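Local structure of paraflagellar rod component (2Q0X) at residues F54-W68 and A278-L291. The protein is of unknown function but adopts the alpha/beta-hydrolase fold and is named as a component of the trypanosome paraflagellar rod. Residues are numbered along the deposited sequence; the frame is centred on the assembly and turned at random.
With GOL (glycerol), chain C.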
ATOM      1  N   PHE A  54       4.947 -10.849   6.612  1.00 25.58           N
ATOM      2  CA  PHE A  54       5.530 -11.793   7.547  1.00 25.59           C
ATOM      3  C   PHE A  54       7.028 -11.620   7.564  1.00 25.26           C
ATOM      4  O   PHE A  54       7.671 -11.678   6.520  1.00 25.10           O
ATOM      5  CB  PHE A  54       5.162 -13.226   7.168  1.00 26.01           C
ATOM      6  CG  PHE A  54       3.710 -13.502   7.304  1.00 26.41           C
ATOM      7  CD1 PHE A  54       3.207 -14.103   8.445  1.00 27.33           C
ATOM      8  CD2 PHE A  54       2.826 -13.095   6.311  1.00 27.22           C
ATOM      9  CE1 PHE A  54       1.849 -14.327   8.587  1.00 27.52           C
ATOM     10  CE2 PHE A  54       1.469 -13.318   6.432  1.00 27.24           C
ATOM     11  CZ  PHE A  54       0.981 -13.937   7.582  1.00 27.78           C
ATOM     12  N   ASP A  55       7.567 -11.400   8.760  1.00 24.77           N
ATOM     13  CA  ASP A  55       8.995 -11.289   8.965  1.00 24.67           C
ATOM     14  C   ASP A  55       9.696 -12.512   8.376  1.00 24.49           C
ATOM     15  O   ASP A  55      10.724 -12.357   7.716  1.00 24.79           O
ATOM     16  CB  ASP A  55       9.337 -11.111  10.476  1.00 24.74           C
ATOM     17  CG  ASP A  55       9.001  -9.709  11.010  1.00 24.95           C
ATOM     18  OD1 ASP A  55       8.552  -8.846  10.228  1.00 25.36           O
ATOM     19  OD2 ASP A  55       9.183  -9.463  12.225  1.00 25.59           O
ATOM     20  N   TYR A  56       9.125 -13.706   8.554  1.00 24.00           N
ATOM     21  CA  TYR A  56       9.752 -14.935   8.033  1.00 23.95           C
ATOM     22  C   TYR A  56       9.949 -15.011   6.515  1.00 23.65           C
ATOM     23  O   TYR A  56      10.744 -15.810   6.057  1.00 23.76           O
ATOM     24  CB  TYR A  56       9.074 -16.217   8.570  1.00 24.05           C
ATOM     25  CG  TYR A  56       7.850 -16.680   7.811  1.00 24.46           C
ATOM     26  CD1 TYR A  56       7.973 -17.336   6.581  1.00 24.22           C
ATOM     27  CD2 TYR A  56       6.585 -16.499   8.331  1.00 23.72           C
ATOM     28  CE1 TYR A  56       6.887 -17.763   5.894  1.00 24.52           C
ATOM     29  CE2 TYR A  56       5.485 -16.922   7.639  1.00 24.95           C
ATOM     30  CZ  TYR A  56       5.635 -17.563   6.420  1.00 24.69           C
ATOM     31  OH  TYR A  56       4.527 -17.999   5.714  1.00 24.62           O
ATOM     32  N   PHE A  57       9.237 -14.194   5.743  1.00 23.30           N
ATOM     33  CA  PHE A  57       9.486 -14.047   4.308  1.00 23.02           C
ATOM     34  C   PHE A  57      10.947 -13.760   3.936  1.00 23.26           C
ATOM     35  O   PHE A  57      11.394 -14.142   2.852  1.00 22.76           O
ATOM     36  CB  PHE A  57       8.634 -12.900   3.746  1.00 22.99           C
ATOM     37  CG  PHE A  57       7.188 -13.226   3.558  1.00 22.26           C
ATOM     38  CD1 PHE A  57       6.633 -14.433   3.989  1.00 22.74           C
ATOM     39  CD2 PHE A  57       6.355 -12.292   2.953  1.00 22.72           C
ATOM     40  CE1 PHE A  57       5.279 -14.703   3.784  1.00 22.60           C
ATOM     41  CE2 PHE A  57       5.007 -12.561   2.755  1.00 22.08           C
ATOM     42  CZ  PHE A  57       4.476 -13.763   3.164  1.00 22.39           C
ATOM     43  N   THR A  58      11.673 -13.052   4.808  1.00 23.76           N
ATOM     44  CA  THR A  58      13.098 -12.818   4.588  1.00 24.21           C
ATOM     45  C   THR A  58      13.874 -14.134   4.661  1.00 24.50           C
ATOM     46  O   THR A  58      14.746 -14.399   3.834  1.00 24.23           O
ATOM     47  CB  THR A  58      13.693 -11.743   5.561  1.00 24.10           C
ATOM     48  OG1 THR A  58      13.536 -12.138   6.925  1.00 23.82           O
ATOM     49  CG2 THR A  58      12.975 -10.414   5.370  1.00 24.93           C
ATOM     50  N   ASN A  59      13.518 -14.962   5.634  1.00 25.10           N
ATOM     51  CA  ASN A  59      14.134 -16.281   5.811  1.00 25.69           C
ATOM     52  C   ASN A  59      13.701 -17.277   4.716  1.00 25.59           C
ATOM     53  O   ASN A  59      14.533 -17.988   4.162  1.00 25.67           O
ATOM     54  CB  ASN A  59      13.800 -16.834   7.195  1.00 25.82           C
ATOM     55  CG  ASN A  59      14.320 -15.965   8.308  1.00 27.48           C
ATOM     56  OD1 ASN A  59      15.533 -15.858   8.511  1.00 28.85           O
ATOM     57  ND2 ASN A  59      13.408 -15.317   9.037  1.00 29.22           N
ATOM     58  N   LEU A  60      12.400 -17.324   4.428  1.00 25.69           N
ATOM     59  CA  LEU A  60      11.867 -18.018   3.245  1.00 25.77           C
ATOM     60  C   LEU A  60      12.641 -17.711   1.957  1.00 26.19           C
ATOM     61  O   LEU A  60      13.148 -18.626   1.305  1.00 26.06           O
ATOM     62  CB  LEU A  60      10.381 -17.672   3.010  1.00 25.76           C
ATOM     63  CG  LEU A  60       9.643 -18.542   1.960  1.00 25.86           C
ATOM     64  CD1 LEU A  60       9.958 -20.057   2.150  1.00 25.70           C
ATOM     65  CD2 LEU A  60       8.153 -18.342   1.985  1.00 25.17           C
ATOM     66  N   ALA A  61      12.699 -16.433   1.581  1.00 26.59           N
ATOM     67  CA  ALA A  61      13.365 -16.025   0.342  1.00 27.16           C
ATOM     68  C   ALA A  61      14.836 -16.443   0.345  1.00 27.69           C
ATOM     69  O   ALA A  61      15.373 -16.901  -0.665  1.00 27.67           O
ATOM     70  CB  ALA A  61      13.228 -14.499   0.116  1.00 26.91           C
ATOM     71  N   GLU A  62      15.467 -16.305   1.502  1.00 28.34           N
ATOM     72  CA  GLU A  62      16.841 -16.708   1.695  1.00 29.27           C
ATOM     73  C   GLU A  62      17.046 -18.212   1.451  1.00 28.77           C
ATOM     74  O   GLU A  62      17.982 -18.621   0.755  1.00 28.40           O
ATOM     75  CB  GLU A  62      17.258 -16.335   3.127  1.00 29.50           C
ATOM     76  CG  GLU A  62      18.706 -16.233   3.367  1.00 30.51           C
ATOM     77  CD  GLU A  62      18.988 -15.662   4.756  1.00 31.54           C
ATOM     78  OE1 GLU A  62      18.758 -16.406   5.751  1.00 34.20           O
ATOM     79  OE2 GLU A  62      19.420 -14.475   4.850  1.00 33.68           O
ATOM     80  N   GLU A  63      16.169 -19.019   2.041  1.00 28.65           N
ATOM     81  CA  GLU A  63      16.225 -20.477   1.893  1.00 28.74           C
ATOM     82  C   GLU A  63      15.936 -20.928   0.469  1.00 28.36           C
ATOM     83  O   GLU A  63      16.592 -21.836  -0.022  1.00 28.02           O
ATOM     84  CB  GLU A  63      15.280 -21.168   2.878  1.00 28.99           C
ATOM     85  CG  GLU A  63      15.782 -21.135   4.319  1.00 29.92           C
ATOM     86  CD  GLU A  63      17.118 -21.858   4.499  1.00 32.09           C
ATOM     87  OE1 GLU A  63      17.317 -22.946   3.889  1.00 33.05           O
ATOM     88  OE2 GLU A  63      17.964 -21.336   5.261  1.00 33.41           O
ATOM     89  N   LEU A  64      14.987 -20.252  -0.185  1.00 28.28           N
ATOM     90  CA  LEU A  64      14.631 -20.497  -1.589  1.00 28.17           C
ATOM     91  C   LEU A  64      15.713 -20.116  -2.596  1.00 28.36           C
ATOM     92  O   LEU A  64      15.699 -20.595  -3.727  1.00 28.15           O
ATOM     93  CB  LEU A  64      13.345 -19.720  -1.948  1.00 28.15           C
ATOM     94  CG  LEU A  64      12.017 -20.245  -1.384  1.00 27.38           C
ATOM     95  CD1 LEU A  64      10.908 -19.229  -1.567  1.00 25.66           C
ATOM     96  CD2 LEU A  64      11.670 -21.584  -2.036  1.00 27.28           C
ATOM     97  N   GLN A  65      16.631 -19.242  -2.190  1.00 28.69           N
ATOM     98  CA  GLN A  65      17.606 -18.637  -3.092  1.00 28.90           C
ATOM     99  C   GLN A  65      18.404 -19.684  -3.864  1.00 28.67           C
ATOM    100  O   GLN A  65      18.906 -20.643  -3.281  1.00 28.46           O
ATOM    101  CB  GLN A  65      18.570 -17.757  -2.301  1.00 29.32           C
ATOM    102  CG  GLN A  65      19.470 -16.903  -3.168  1.00 30.62           C
ATOM    103  CD  GLN A  65      20.923 -17.156  -2.898  1.00 32.87           C
ATOM    104  OE1 GLN A  65      21.648 -16.264  -2.428  1.00 34.98           O
ATOM    105  NE2 GLN A  65      21.376 -18.382  -3.184  1.00 33.48           N
ATOM    106  N   GLY A  66      18.530 -19.467  -5.174  1.00 28.43           N
ATOM    107  CA  GLY A  66      19.153 -20.425  -6.075  1.00 28.38           C
ATOM    108  C   GLY A  66      18.167 -21.402  -6.693  1.00 28.26           C
ATOM    109  O   GLY A  66      18.497 -22.086  -7.668  1.00 28.34           O
ATOM    110  N   ASP A  67      16.953 -21.460  -6.145  1.00 27.96           N
ATOM    111  CA  ASP A  67      15.980 -22.483  -6.524  1.00 27.89           C
ATOM    112  C   ASP A  67      14.675 -21.821  -6.986  1.00 27.26           C
ATOM    113  O   ASP A  67      14.224 -22.056  -8.107  1.00 27.39           O
ATOM    114  CB  ASP A  67      15.752 -23.438  -5.345  1.00 28.14           C
ATOM    115  CG  ASP A  67      14.972 -24.666  -5.730  1.00 29.29           C
ATOM    116  OD1 ASP A  67      15.063 -25.087  -6.898  1.00 30.90           O
ATOM    117  OD2 ASP A  67      14.260 -25.219  -4.866  1.00 31.07           O
ATOM    118  N   TRP A  68      14.090 -20.987  -6.121  1.00 26.30           N
ATOM    119  CA  TRP A  68      12.964 -20.130  -6.485  1.00 25.46           C
ATOM    120  C   TRP A  68      13.245 -18.663  -6.128  1.00 25.07           C
ATOM    121  O   TRP A  68      13.767 -18.362  -5.051  1.00 25.22           O
ATOM    122  CB  TRP A  68      11.681 -20.569  -5.753  1.00 24.87           C
ATOM    123  CG  TRP A  68      11.127 -21.941  -6.121  1.00 24.38           C
ATOM    124  CD1 TRP A  68      11.527 -23.147  -5.629  1.00 23.85           C
ATOM    125  CD2 TRP A  68      10.031 -22.221  -7.005  1.00 24.17           C
ATOM    126  NE1 TRP A  68      10.774 -24.152  -6.166  1.00 24.01           N
ATOM    127  CE2 TRP A  68       9.841 -23.613  -7.010  1.00 24.04           C
ATOM    128  CE3 TRP A  68       9.192 -21.430  -7.789  1.00 24.36           C
ATOM    129  CZ2 TRP A  68       8.842 -24.235  -7.773  1.00 23.82           C
ATOM    130  CZ3 TRP A  68       8.215 -22.049  -8.559  1.00 24.26           C
ATOM    131  CH2 TRP A  68       8.050 -23.439  -8.539  1.00 23.65           C
ATOM    132  N   ALA A 278       3.364 -16.088  13.312  1.00 33.06           N
ATOM    133  CA  ALA A 278       3.424 -17.304  12.527  1.00 32.50           C
ATOM    134  C   ALA A 278       4.389 -18.242  13.245  1.00 32.38           C
ATOM    135  O   ALA A 278       5.337 -17.788  13.920  1.00 32.01           O
ATOM    136  CB  ALA A 278       3.911 -17.013  11.126  1.00 32.19           C
ATOM    137  N   ALA A 279       4.131 -19.536  13.143  1.00 32.04           N
ATOM    138  CA  ALA A 279       5.121 -20.515  13.545  1.00 32.13           C
ATOM    139  C   ALA A 279       6.165 -20.491  12.421  1.00 32.17           C
ATOM    140  O   ALA A 279       6.107 -21.279  11.475  1.00 31.83           O
ATOM    141  CB  ALA A 279       4.492 -21.881  13.710  1.00 32.04           C
ATOM    142  N   GLU A 280       7.105 -19.555  12.544  1.00 32.15           N
ATOM    143  CA  GLU A 280       7.976 -19.163  11.442  1.00 32.46           C
ATOM    144  C   GLU A 280       8.730 -20.345  10.846  1.00 32.16           C
ATOM    145  O   GLU A 280       8.756 -20.531   9.629  1.00 32.22           O
ATOM    146  CB  GLU A 280       8.947 -18.069  11.896  1.00 32.63           C
ATOM    147  CG  GLU A 280       8.253 -16.750  12.273  1.00 33.27           C
ATOM    148  CD  GLU A 280       9.209 -15.711  12.846  1.00 33.45           C
ATOM    149  OE1 GLU A 280       9.849 -15.968  13.909  1.00 35.24           O
ATOM    150  OE2 GLU A 280       9.311 -14.628  12.239  1.00 34.46           O
ATOM    151  N   SER A 281       9.307 -21.152  11.712  1.00 32.00           N
ATOM    152  CA  SER A 281      10.105 -22.305  11.311  1.00 32.03           C
ATOM    153  C   SER A 281       9.254 -23.395  10.645  1.00 31.54           C
ATOM    154  O   SER A 281       9.727 -24.089   9.744  1.00 31.22           O
ATOM    155  CB  SER A 281      10.793 -22.902  12.543  1.00 32.04           C
ATOM    156  OG  SER A 281      12.189 -23.021  12.342  1.00 33.93           O
ATOM    157  N   GLU A 282       8.031 -23.579  11.144  1.00 31.26           N
ATOM    158  CA  GLU A 282       7.083 -24.533  10.558  1.00 31.22           C
ATOM    159  C   GLU A 282       6.682 -24.108   9.139  1.00 30.80           C
ATOM    160  O   GLU A 282       6.726 -24.928   8.230  1.00 30.62           O
ATOM    161  CB  GLU A 282       5.820 -24.670  11.415  1.00 31.23           C
ATOM    162  CG  GLU A 282       6.024 -25.320  12.802  1.00 31.58           C
ATOM    163  CD  GLU A 282       4.733 -25.304  13.632  1.00 31.80           C
ATOM    164  OE1 GLU A 282       3.665 -24.946  13.068  1.00 32.94           O
ATOM    165  OE2 GLU A 282       4.781 -25.641  14.836  1.00 32.50           O
ATOM    166  N   HIS A 283       6.313 -22.835   8.959  1.00 30.33           N
ATOM    167  CA  HIS A 283       5.950 -22.302   7.626  1.00 30.12           C
ATOM    168  C   HIS A 283       7.090 -22.488   6.629  1.00 30.05           C
ATOM    169  O   HIS A 283       6.881 -22.997   5.538  1.00 30.20           O
ATOM    170  CB  HIS A 283       5.619 -20.815   7.668  1.00 29.92           C
ATOM    171  CG  HIS A 283       4.293 -20.488   8.280  1.00 29.89           C
ATOM    172  ND1 HIS A 283       3.432 -19.576   7.715  1.00 29.77           N
ATOM    173  CD2 HIS A 283       3.701 -20.907   9.423  1.00 30.20           C
ATOM    174  CE1 HIS A 283       2.350 -19.472   8.469  1.00 30.25           C
ATOM    175  NE2 HIS A 283       2.488 -20.268   9.512  1.00 29.61           N
ATOM    176  N   VAL A 284       8.292 -22.074   6.999  1.00 29.67           N
ATOM    177  CA  VAL A 284       9.412 -22.145   6.066  1.00 29.72           C
ATOM    178  C   VAL A 284       9.674 -23.595   5.652  1.00 29.73           C
ATOM    179  O   VAL A 284       9.805 -23.902   4.466  1.00 29.68           O
ATOM    180  CB  VAL A 284      10.683 -21.497   6.655  1.00 29.65           C
ATOM    181  CG1 VAL A 284      11.926 -21.857   5.830  1.00 29.60           C
ATOM    182  CG2 VAL A 284      10.501 -19.976   6.737  1.00 29.43           C
ATOM    183  N   ALA A 285       9.735 -24.474   6.648  1.00 29.67           N
ATOM    184  CA  ALA A 285      10.000 -25.884   6.434  1.00 29.73           C
ATOM    185  C   ALA A 285       8.916 -26.570   5.586  1.00 29.67           C
ATOM    186  O   ALA A 285       9.240 -27.343   4.704  1.00 29.70           O
ATOM    187  CB  ALA A 285      10.166 -26.593   7.766  1.00 29.41           C
ATOM    188  N   ALA A 286       7.647 -26.279   5.856  1.00 29.79           N
ATOM    189  CA  ALA A 286       6.532 -26.867   5.105  1.00 30.01           C
ATOM    190  C   ALA A 286       6.516 -26.393   3.633  1.00 29.79           C
ATOM    191  O   ALA A 286       6.260 -27.177   2.715  1.00 29.37           O
ATOM    192  CB  ALA A 286       5.187 -26.534   5.790  1.00 30.09           C
ATOM    193  N   ILE A 287       6.809 -25.119   3.414  1.00 29.72           N
ATOM    194  CA  ILE A 287       6.837 -24.574   2.058  1.00 29.66           C
ATOM    195  C   ILE A 287       7.992 -25.182   1.262  1.00 29.87           C
ATOM    196  O   ILE A 287       7.798 -25.603   0.137  1.00 29.81           O
ATOM    197  CB  ILE A 287       6.916 -23.028   2.061  1.00 29.54           C
ATOM    198  CG1 ILE A 287       5.587 -22.454   2.533  1.00 29.36           C
ATOM    199  CG2 ILE A 287       7.243 -22.468   0.667  1.00 28.96           C
ATOM    200  CD1 ILE A 287       5.642 -20.977   2.882  1.00 29.38           C
ATOM    201  N   LEU A 288       9.178 -25.226   1.857  1.00 30.28           N
ATOM    202  CA  LEU A 288      10.367 -25.786   1.203  1.00 30.58           C
ATOM    203  C   LEU A 288      10.204 -27.273   0.866  1.00 30.79           C
ATOM    204  O   LEU A 288      10.570 -27.696  -0.224  1.00 30.70           O
ATOM    205  CB  LEU A 288      11.602 -25.612   2.089  1.00 30.68           C
ATOM    206  CG  LEU A 288      12.320 -24.256   2.056  1.00 31.11           C
ATOM    207  CD1 LEU A 288      13.428 -24.255   3.100  1.00 31.10           C
ATOM    208  CD2 LEU A 288      12.889 -23.984   0.672  1.00 31.39           C
ATOM    209  N   GLN A 289       9.686 -28.043   1.823  1.00 31.09           N
ATOM    210  CA  GLN A 289       9.490 -29.490   1.674  1.00 31.59           C
ATOM    211  C   GLN A 289       8.422 -29.788   0.620  1.00 31.15           C
ATOM    212  O   GLN A 289       8.561 -30.698  -0.169  1.00 31.22           O
ATOM    213  CB  GLN A 289       9.104 -30.112   3.024  1.00 31.97           C
ATOM    214  CG  GLN A 289       8.939 -31.652   3.018  1.00 33.66           C
ATOM    215  CD  GLN A 289      10.267 -32.408   3.115  1.00 35.95           C
ATOM    216  OE1 GLN A 289      11.349 -31.852   2.883  1.00 37.74           O
ATOM    217  NE2 GLN A 289      10.183 -33.697   3.467  1.00 38.25           N
ATOM    218  N   PHE A 290       7.358 -29.000   0.609  1.00 30.93           N
ATOM    219  CA  PHE A 290       6.333 -29.098  -0.423  1.00 30.66           C
ATOM    220  C   PHE A 290       6.914 -28.850  -1.821  1.00 30.39           C
ATOM    221  O   PHE A 290       6.711 -29.625  -2.735  1.00 30.53           O
ATOM    222  CB  PHE A 290       5.217 -28.082  -0.135  1.00 30.46           C
ATOM    223  CG  PHE A 290       4.250 -27.910  -1.267  1.00 30.26           C
ATOM    224  CD1 PHE A 290       4.210 -26.735  -1.991  1.00 29.90           C
ATOM    225  CD2 PHE A 290       3.383 -28.928  -1.612  1.00 29.70           C
ATOM    226  CE1 PHE A 290       3.306 -26.577  -3.052  1.00 29.97           C
ATOM    227  CE2 PHE A 290       2.495 -28.768  -2.675  1.00 29.77           C
ATOM    228  CZ  PHE A 290       2.465 -27.580  -3.378  1.00 29.54           C
ATOM    229  N   LEU A 291       7.631 -27.756  -1.980  1.00 30.27           N
ATOM    230  CA  LEU A 291       8.222 -27.434  -3.272  1.00 30.32           C
ATOM    231  C   LEU A 291       9.229 -28.508  -3.692  1.00 30.26           C
ATOM    232  O   LEU A 291       9.233 -28.929  -4.849  1.00 29.90           O
ATOM    233  CB  LEU A 291       8.854 -26.032  -3.264  1.00 30.15           C
ATOM    234  CG  LEU A 291       7.848 -24.863  -3.151  1.00 30.25           C
ATOM    235  CD1 LEU A 291       8.592 -23.533  -2.991  1.00 29.48           C
ATOM    236  CD2 LEU A 291       6.874 -24.791  -4.345  1.00 29.03           C
TER
HETATM  237  C1  GOL C 336       6.522 -13.685  11.527  1.00 49.90           C
HETATM  238  O1  GOL C 336       7.279 -13.938  10.369  1.00 47.92           O
HETATM  239  C2  GOL C 336       5.401 -12.674  11.281  1.00 50.29           C
HETATM  240  O2  GOL C 336       5.762 -11.299  11.430  1.00 49.28           O
HETATM  241  C3  GOL C 336       4.289 -12.996  12.232  1.00 50.82           C
HETATM  242  O3  GOL C 336       3.451 -11.865  12.259  1.00 53.33           O
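The Tyr56 ring is sandwiched between His283 CB on one face, 3.9 Å from the ring centroid, and Phe57 CD1 on the other. Its hydroxyl reaches His283 ND1 at the edge of the imidazole and near its plane, while Ala278 CB lies over a face of that imidazole. The two rings meet obliquely, planes at 67°. Tyr56 CG sits between its own backbone N and carbonyl carbon (chi1 85°), which turns the phenol toward helix 280-299. At the far end, Leu291 CD1 makes a CH-pi contact over one face of the Trp68 indole, 4.0 Å from the centroid of its five-membered ring. Between these aromatic ends, helix 57-64 and the 280-291 part of its partner, their axes at 31°, pack through aliphatic tips: Leu60 CD2 touches Ile287 CD1 at 3.7 Å, and Leu64 CD2 meets both Leu288 CD2 and Leu291 CD1. A glycerol, probably from crystallisation, bridges the N-terminal ends: its O1 accepts from Tyr56 N (2.6 Å) and donates to Glu280 OE2 (2.8 Å); it also bonds Lys27 NZ of the second subunit. The contact thus joins two helices beside the central sheet. His283 NE2 is hydrogen-bonded to Asp267 OD1 and ND1 to Tyr56 OH (2.8 Å), which pins the imidazole's rotation.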